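Local coordinates for DUF2235 domain-containing protein (Pseudomonas aeruginosa, PDB 4O5P) that probably acts as a type VI secretion effector, a phospholipase of the alpha/beta-hydrolase clan that hydrolyses membrane phospholipids, at residues 143-148 / 175-180; 91-95 / 403-407. All coordinates share one frame; numbering follows the deposited sequence.

Contact 1 (143-148 / 175-180)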
ATOM      1  N   GLU A 143      10.224  -5.246   0.343  1.00 17.19           N
ATOM      2  CA  GLU A 143      11.653  -4.921   0.208  1.00 16.88           C
ATOM      3  C   GLU A 143      12.229  -5.296  -1.157  1.00 14.98           C
ATOM      4  O   GLU A 143      12.986  -4.528  -1.763  1.00 16.78           O
ATOM      5  CB  GLU A 143      12.470  -5.576   1.329  1.00 19.34           C
ATOM      6  CG  GLU A 143      13.979  -5.499   1.120  1.00 17.90           C
ATOM      7  CD  GLU A 143      14.773  -6.177   2.225  1.00 23.62           C
ATOM      8  OE1 GLU A 143      14.544  -7.378   2.488  1.00 27.50           O
ATOM      9  OE2 GLU A 143      15.632  -5.510   2.837  1.00 20.37           O
ATOM     10  N   ASN A 144      11.881  -6.488  -1.637  1.00 19.61           N
ATOM     11  CA  ASN A 144      12.352  -6.949  -2.942  1.00 18.23           C
ATOM     12  C   ASN A 144      11.830  -6.085  -4.082  1.00 18.48           C
ATOM     13  O   ASN A 144      12.520  -5.895  -5.091  1.00 16.76           O
ATOM     14  CB  ASN A 144      11.934  -8.400  -3.188  1.00 17.83           C
ATOM     15  CG  ASN A 144      12.618  -9.375  -2.256  1.00 22.56           C
ATOM     16  OD1 ASN A 144      13.675  -9.083  -1.680  1.00 22.91           O
ATOM     17  ND2 ASN A 144      12.019 -10.550  -2.104  1.00 22.02           N
ATOM     18  N   ARG A 145      10.604  -5.584  -3.935  1.00 16.47           N
ATOM     19  CA  ARG A 145      10.050  -4.662  -4.938  1.00 18.77           C
ATOM     20  C   ARG A 145      10.768  -3.298  -4.971  1.00 15.31           C
ATOM     21  O   ARG A 145      11.055  -2.753  -6.049  1.00 18.36           O
ATOM     22  CB  ARG A 145       8.537  -4.499  -4.716  1.00 15.81           C
ATOM     23  CG  ARG A 145       7.767  -5.760  -5.114  1.00 15.39           C
ATOM     24  CD  ARG A 145       6.289  -5.706  -4.699  1.00 14.08           C
ATOM     25  NE  ARG A 145       5.547  -6.835  -5.249  1.00 14.96           N
ATOM     26  CZ  ARG A 145       5.717  -8.098  -4.871  1.00 16.32           C
ATOM     27  NH1 ARG A 145       6.618  -8.412  -3.937  1.00 15.73           N
ATOM     28  NH2 ARG A 145       4.985  -9.055  -5.420  1.00 16.49           N
ATOM     29  N   ILE A 146      11.052  -2.754  -3.793  1.00 15.72           N
ATOM     30  CA  ILE A 146      11.858  -1.532  -3.695  1.00 16.58           C
ATOM     31  C   ILE A 146      13.232  -1.737  -4.354  1.00 18.59           C
ATOM     32  O   ILE A 146      13.678  -0.924  -5.167  1.00 16.35           O
ATOM     33  CB  ILE A 146      12.040  -1.109  -2.214  1.00 17.74           C
ATOM     34  CG1 ILE A 146      10.676  -0.793  -1.591  1.00 14.10           C
ATOM     35  CG2 ILE A 146      12.908   0.130  -2.105  1.00 13.04           C
ATOM     36  CD1 ILE A 146      10.669  -0.916  -0.090  1.00 14.41           C
ATOM     37  N   ASN A 147      13.885  -2.844  -4.033  1.00 16.39           N
ATOM     38  CA  ASN A 147      15.218  -3.088  -4.580  1.00 16.65           C
ATOM     39  C   ASN A 147      15.238  -3.342  -6.089  1.00 18.14           C
ATOM     40  O   ASN A 147      16.162  -2.902  -6.790  1.00 17.05           O
ATOM     41  CB  ASN A 147      15.944  -4.183  -3.779  1.00 16.13           C
ATOM     42  CG  ASN A 147      16.386  -3.685  -2.402  1.00 18.95           C
ATOM     43  OD1 ASN A 147      16.703  -2.512  -2.246  1.00 18.76           O
ATOM     44  ND2 ASN A 147      16.383  -4.569  -1.397  1.00 18.09           N
ATOM     45  N   TRP A 148      14.216  -4.041  -6.581  1.00 14.02           N
ATOM     46  CA  TRP A 148      13.980  -4.185  -8.014  1.00 16.82           C
ATOM     47  C   TRP A 148      13.899  -2.795  -8.634  1.00 17.66           C
ATOM     48  O   TRP A 148      14.523  -2.524  -9.661  1.00 19.43           O
ATOM     49  CB  TRP A 148      12.640  -4.896  -8.253  1.00 20.62           C
ATOM     50  CG  TRP A 148      12.337  -5.152  -9.707  1.00 17.52           C
ATOM     51  CD1 TRP A 148      12.781  -6.206 -10.459  1.00 19.33           C
ATOM     52  CD2 TRP A 148      11.523  -4.353 -10.577  1.00 19.63           C
ATOM     53  NE1 TRP A 148      12.294  -6.110 -11.742  1.00 19.28           N
ATOM     54  CE2 TRP A 148      11.520  -4.979 -11.841  1.00 21.82           C
ATOM     55  CE3 TRP A 148      10.810  -3.159 -10.419  1.00 18.36           C
ATOM     56  CZ2 TRP A 148      10.834  -4.452 -12.937  1.00 21.05           C
ATOM     57  CZ3 TRP A 148      10.126  -2.641 -11.507  1.00 19.77           C
ATOM     58  CH2 TRP A 148      10.143  -3.286 -12.749  1.00 19.74           C
ATOM     59  N   VAL A 175      18.717  -8.160  -6.628  1.00 22.32           N
ATOM     60  CA  VAL A 175      17.645  -8.093  -5.641  1.00 24.21           C
ATOM     61  C   VAL A 175      17.945  -9.047  -4.486  1.00 23.11           C
ATOM     62  O   VAL A 175      17.768  -8.681  -3.335  1.00 21.99           O
ATOM     63  CB  VAL A 175      16.269  -8.415  -6.267  1.00 23.69           C
ATOM     64  CG1 VAL A 175      15.181  -8.562  -5.180  1.00 21.18           C
ATOM     65  CG2 VAL A 175      15.883  -7.340  -7.273  1.00 22.83           C
ATOM     66  N   GLU A 176      18.425 -10.256  -4.791  1.00 27.74           N
ATOM     67  CA  GLU A 176      18.785 -11.206  -3.729  1.00 24.00           C
ATOM     68  C   GLU A 176      19.940 -10.723  -2.848  1.00 23.86           C
ATOM     69  O   GLU A 176      19.906 -10.892  -1.624  1.00 25.89           O
ATOM     70  CB  GLU A 176      19.162 -12.558  -4.326  1.00 29.89           C
ATOM     71  CG  GLU A 176      17.993 -13.377  -4.847  1.00 31.80           C
ATOM     72  CD  GLU A 176      18.441 -14.747  -5.292  1.00 37.06           C
ATOM     73  OE1 GLU A 176      19.579 -14.861  -5.804  1.00 38.38           O
ATOM     74  OE2 GLU A 176      17.671 -15.710  -5.118  1.00 36.06           O
ATOM     75  N   GLU A 177      20.967 -10.156  -3.479  1.00 22.61           N
ATOM     76  CA  GLU A 177      22.130  -9.597  -2.776  1.00 24.44           C
ATOM     77  C   GLU A 177      21.792  -8.408  -1.885  1.00 23.92           C
ATOM     78  O   GLU A 177      22.450  -8.194  -0.863  1.00 23.83           O
ATOM     79  CB  GLU A 177      23.209  -9.164  -3.780  1.00 24.52           C
ATOM     80  CG  GLU A 177      23.919 -10.313  -4.488  1.00 29.61           C
ATOM     81  CD  GLU A 177      24.891  -9.824  -5.559  1.00 34.35           C
ATOM     82  OE1 GLU A 177      25.446  -8.709  -5.405  1.00 38.03           O
ATOM     83  OE2 GLU A 177      25.089 -10.550  -6.558  1.00 32.48           O
HETATM   84  N   MSE A 178      20.791  -7.614  -2.283  1.00 26.38           N
HETATM   85  CA  MSE A 178      20.399  -6.425  -1.512  1.00 20.48           C
HETATM   86  C   MSE A 178      19.455  -6.759  -0.331  1.00 23.52           C
HETATM   87  O   MSE A 178      19.283  -5.944   0.573  1.00 23.49           O
HETATM   88  CB  MSE A 178      19.756  -5.364  -2.427  1.00 22.52           C
HETATM   89  CG  MSE A 178      20.646  -4.868  -3.578  1.00 21.19           C
HETATM   90 SE   MSE A 178      19.664  -4.300  -5.188  0.69 21.97          SE
HETATM   91  CE  MSE A 178      19.231  -2.478  -4.632  1.00 21.42           C
ATOM     92  N   SER A 179      18.859  -7.953  -0.336  1.00 22.45           N
ATOM     93  CA  SER A 179      17.891  -8.347   0.713  1.00 24.66           C
ATOM     94  C   SER A 179      18.513  -8.378   2.105  1.00 28.64           C
ATOM     95  O   SER A 179      19.732  -8.553   2.258  1.00 26.83           O
ATOM     96  CB  SER A 179      17.300  -9.734   0.411  1.00 28.27           C
ATOM     97  OG  SER A 179      16.315 -10.114   1.365  1.00 27.47           O
ATOM     98  N   THR A 180      17.674  -8.220   3.127  1.00 27.66           N
ATOM     99  CA  THR A 180      18.143  -8.366   4.497  1.00 24.53           C
ATOM    100  C   THR A 180      17.889  -9.769   5.048  1.00 26.89           C
ATOM    101  O   THR A 180      18.243 -10.055   6.193  1.00 29.79           O
ATOM    102  CB  THR A 180      17.569  -7.283   5.429  1.00 29.49           C
ATOM    103  OG1 THR A 180      16.167  -7.109   5.176  1.00 27.27           O
ATOM    104  CG2 THR A 180      18.271  -5.974   5.172  1.00 29.18           C
TER
HETATM  105  O   HOH W   1      17.425  -3.993   1.163  1.00 21.37           O
HETATM  106  O   HOH W   2      15.830  -7.386  -1.658  1.00 19.28           O
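Asn147 packs against Met178, a selenomethionine here, where helix 139-162 meets the next helix along the chain, 168-178, in a helical hairpin on the flank of an alpha/beta-hydrolase-type sheet. Their side chains run past each other in opposite directions. Following Asn147 outward, CB lies 3.8 Å from Met178 CE, and CG sits at the same distance from Met178 CB. The amide then divides: OD1 faces the Met178 methyl CE at 3.5 Å and is buried with no polar partner in the model, whereas ND2 donates to two waters, one held also by Glu143 OE2 and the carbonyl of Met178, the other by Asn144 OD1 and the carbonyl of Val175. Beside this, Val175 sends its two methyls to successive turns of the helix, CG1 to Asn144 CB and CG2 to the backbone of Trp148. Just past helix 168-178, Glu143, extended with its CG trans to the backbone N (chi1 170°), reaches the departing chain. Its OE1 takes weak bonds from Thr180 N and from Ser179 OG, whose main partner is Asn181 N. Thr180 OG1 donates to Glu143 OE2 at 2.9 Å, on the syn side and 15° out of the carboxylate plane.

Contact 2 (91-95 / 403-407)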
ATOM      1  N   ASN A  91      -5.010   2.799 -10.543  1.00 15.10           N
ATOM      2  CA  ASN A  91      -4.547   4.067 -11.075  1.00 15.66           C
ATOM      3  C   ASN A  91      -3.046   4.110 -11.360  1.00 18.80           C
ATOM      4  O   ASN A  91      -2.616   4.819 -12.268  1.00 18.00           O
ATOM      5  CB  ASN A  91      -4.961   5.221 -10.177  1.00 14.78           C
ATOM      6  CG  ASN A  91      -6.437   5.473 -10.227  1.00 16.31           C
ATOM      7  OD1 ASN A  91      -7.110   5.052 -11.167  1.00 15.64           O
ATOM      8  ND2 ASN A  91      -6.957   6.163  -9.218  1.00 14.43           N
ATOM      9  N   VAL A  92      -2.255   3.353 -10.603  1.00 15.63           N
ATOM     10  CA  VAL A  92      -0.838   3.241 -10.914  1.00 15.42           C
ATOM     11  C   VAL A  92      -0.651   2.632 -12.303  1.00 16.61           C
ATOM     12  O   VAL A  92       0.123   3.145 -13.117  1.00 17.50           O
ATOM     13  CB  VAL A  92      -0.076   2.437  -9.843  1.00 16.73           C
ATOM     14  CG1 VAL A  92       1.328   2.114 -10.308  1.00 16.34           C
ATOM     15  CG2 VAL A  92      -0.036   3.230  -8.523  1.00 16.03           C
ATOM     16  N   ALA A  93      -1.377   1.558 -12.581  1.00 19.90           N
ATOM     17  CA  ALA A  93      -1.239   0.885 -13.864  1.00 20.23           C
ATOM     18  C   ALA A  93      -1.746   1.796 -14.971  1.00 21.90           C
ATOM     19  O   ALA A  93      -1.142   1.867 -16.039  1.00 18.20           O
ATOM     20  CB  ALA A  93      -1.971  -0.442 -13.864  1.00 18.47           C
ATOM     21  N   ARG A  94      -2.840   2.510 -14.708  1.00 19.10           N
ATOM     22  CA  ARG A  94      -3.365   3.469 -15.678  1.00 21.06           C
ATOM     23  C   ARG A  94      -2.336   4.548 -16.020  1.00 22.56           C
ATOM     24  O   ARG A  94      -2.115   4.839 -17.191  1.00 20.90           O
ATOM     25  CB  ARG A  94      -4.702   4.062 -15.200  1.00 18.31           C
ATOM     26  CG  ARG A  94      -5.844   3.046 -15.250  1.00 17.38           C
ATOM     27  CD  ARG A  94      -7.083   3.498 -14.494  1.00 18.53           C
ATOM     28  NE  ARG A  94      -7.910   2.338 -14.169  1.00 19.20           N
ATOM     29  CZ  ARG A  94      -8.953   1.930 -14.893  1.00 22.65           C
ATOM     30  NH1 ARG A  94      -9.331   2.608 -15.971  1.00 21.45           N
ATOM     31  NH2 ARG A  94      -9.640   0.862 -14.520  1.00 21.20           N
ATOM     32  N   LEU A  95      -1.669   5.097 -15.008  1.00 20.66           N
ATOM     33  CA  LEU A  95      -0.655   6.130 -15.223  1.00 17.41           C
ATOM     34  C   LEU A  95       0.589   5.611 -15.944  1.00 20.47           C
ATOM     35  O   LEU A  95       1.231   6.360 -16.701  1.00 18.69           O
ATOM     36  CB  LEU A  95      -0.257   6.763 -13.888  1.00 19.75           C
ATOM     37  CG  LEU A  95      -1.348   7.636 -13.280  1.00 25.93           C
ATOM     38  CD1 LEU A  95      -0.988   8.025 -11.855  1.00 21.77           C
ATOM     39  CD2 LEU A  95      -1.575   8.871 -14.162  1.00 20.97           C
ATOM     40  N   SER A 403     -12.747   6.130  -8.419  1.00 14.61           N
ATOM     41  CA  SER A 403     -11.296   6.258  -8.512  1.00 17.33           C
ATOM     42  C   SER A 403     -10.808   7.018  -9.752  1.00 16.75           C
ATOM     43  O   SER A 403      -9.641   7.373  -9.833  1.00 16.20           O
ATOM     44  CB  SER A 403     -10.655   4.876  -8.478  1.00 16.54           C
ATOM     45  OG  SER A 403     -11.258   4.035  -9.433  1.00 16.90           O
ATOM     46  N   GLN A 404     -11.697   7.248 -10.713  1.00 18.39           N
ATOM     47  CA  GLN A 404     -11.336   8.020 -11.901  1.00 18.50           C
ATOM     48  C   GLN A 404     -11.055   9.488 -11.610  1.00 18.62           C
ATOM     49  O   GLN A 404     -10.384  10.151 -12.411  1.00 18.52           O
ATOM     50  CB  GLN A 404     -12.408   7.878 -12.996  1.00 18.16           C
ATOM     51  CG  GLN A 404     -12.569   6.441 -13.527  1.00 16.70           C
ATOM     52  CD  GLN A 404     -11.380   5.970 -14.357  1.00 21.73           C
ATOM     53  OE1 GLN A 404     -10.622   5.078 -13.951  1.00 19.31           O
ATOM     54  NE2 GLN A 404     -11.222   6.559 -15.536  1.00 23.21           N
ATOM     55  N   ILE A 405     -11.542  10.008 -10.482  1.00 19.25           N
ATOM     56  CA  ILE A 405     -11.312  11.435 -10.196  1.00 17.73           C
ATOM     57  C   ILE A 405      -9.881  11.618  -9.710  1.00 19.79           C
ATOM     58  O   ILE A 405      -9.080  12.368 -10.307  1.00 17.63           O
ATOM     59  CB  ILE A 405     -12.322  12.009  -9.147  1.00 19.27           C
ATOM     60  CG1 ILE A 405     -13.765  11.718  -9.556  1.00 18.92           C
ATOM     61  CG2 ILE A 405     -12.121  13.508  -8.954  1.00 18.54           C
ATOM     62  CD1 ILE A 405     -14.176  12.368 -10.869  1.00 19.28           C
ATOM     63  N   ALA A 406      -9.550  10.907  -8.636  1.00 19.90           N
ATOM     64  CA  ALA A 406      -8.179  10.895  -8.132  1.00 17.12           C
ATOM     65  C   ALA A 406      -7.188  10.631  -9.267  1.00 17.18           C
ATOM     66  O   ALA A 406      -6.144  11.284  -9.349  1.00 20.30           O
ATOM     67  CB  ALA A 406      -8.025   9.872  -7.038  1.00 17.19           C
ATOM     68  N   LEU A 407      -7.527   9.700 -10.158  1.00 19.38           N
ATOM     69  CA  LEU A 407      -6.645   9.378 -11.293  1.00 18.81           C
ATOM     70  C   LEU A 407      -6.360  10.632 -12.114  1.00 18.42           C
ATOM     71  O   LEU A 407      -5.189  11.005 -12.346  1.00 19.05           O
ATOM     72  CB  LEU A 407      -7.286   8.307 -12.181  1.00 18.15           C
ATOM     73  CG  LEU A 407      -6.695   8.095 -13.572  1.00 16.22           C
ATOM     74  CD1 LEU A 407      -5.292   7.501 -13.471  1.00 17.92           C
ATOM     75  CD2 LEU A 407      -7.589   7.189 -14.362  1.00 17.97           C
TER
HETATM   76  O   HOH W   3      -9.789   4.034 -11.585  1.00 18.34           O
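Asn91 and Leu407 meet through two different first torsions: Asn91 has CG trans to its own carbonyl carbon (chi1 -70°), which carries the amide across to helix 403-416, while Leu407 has CG trans to its backbone N (chi1 165°), which spreads both methyls over helix 91-97. The two side chains cross at a slant, with Leu407 CB 3.4 Å from Asn91 OD1. Beyond it, CD1 of Leu407 touches Leu95 CG at 4.0 Å and CD2 lies 3.7 Å from Arg94 CD, so one leucine touches three residues of the facing helix, Asn91, Arg94 and Leu95.

The polar part centres on Ser403 and Gln404. Asn91 ND2 donates to Ser403 O at 3.0 Å, with an N-H...O angle of 153°, tilted out of the carbonyl plane. That oxygen also takes the helical bond from Leu407 N, which arrives from the opposite face. The other end of the amide is tied by a water, which donates to Asn91 OD1 and to Gln404 OE1 and accepts from Ser403 OG at 2.6 Å.

Gln404, bent at its second torsion, brings OE1 over one face of the Arg94 guanidinium toward the rim, 3.4 Å from NH1 but at a poor angle for a hydrogen bond. The Arg94 donors turn instead to carbonyls, NE to Cys89 and NH1 to Glu446, and Gln404 NE2 is held by Ser448 and Glu446.

Phe280 of strand 270-280 packs against Asn91, Leu95 and Ala406, setting the pair of helices on the central sheet of the hydrolase domain. Chemically, the buried amide of Asn91 has both ends engaged, and the partly negative Gln404 oxygen probably gives the arginine's charge some electrostatic support without a direct bond.

Along the chain the order is 91-95, 143-148, 175-180, 403-407, so both segments of contact 1 fall between those of contact 2. Contact 1 joins neighbours, helices 139-162 and 168-178; contact 2 brings together helices more than 300 residues apart. Their centres are 27 Å apart and the nearest atoms about 10 Å, without touching. Both lean on the mixed central sheet: helix 91-97 packs on strands 225-236 and 270-280, helix 139-162 on strand 111-116 and helix 238-254. Strand 225-236 and helix 238-254 flank the probable nucleophile elbow, so the two contacts belong to the packing around the likely catalytic core of this effector.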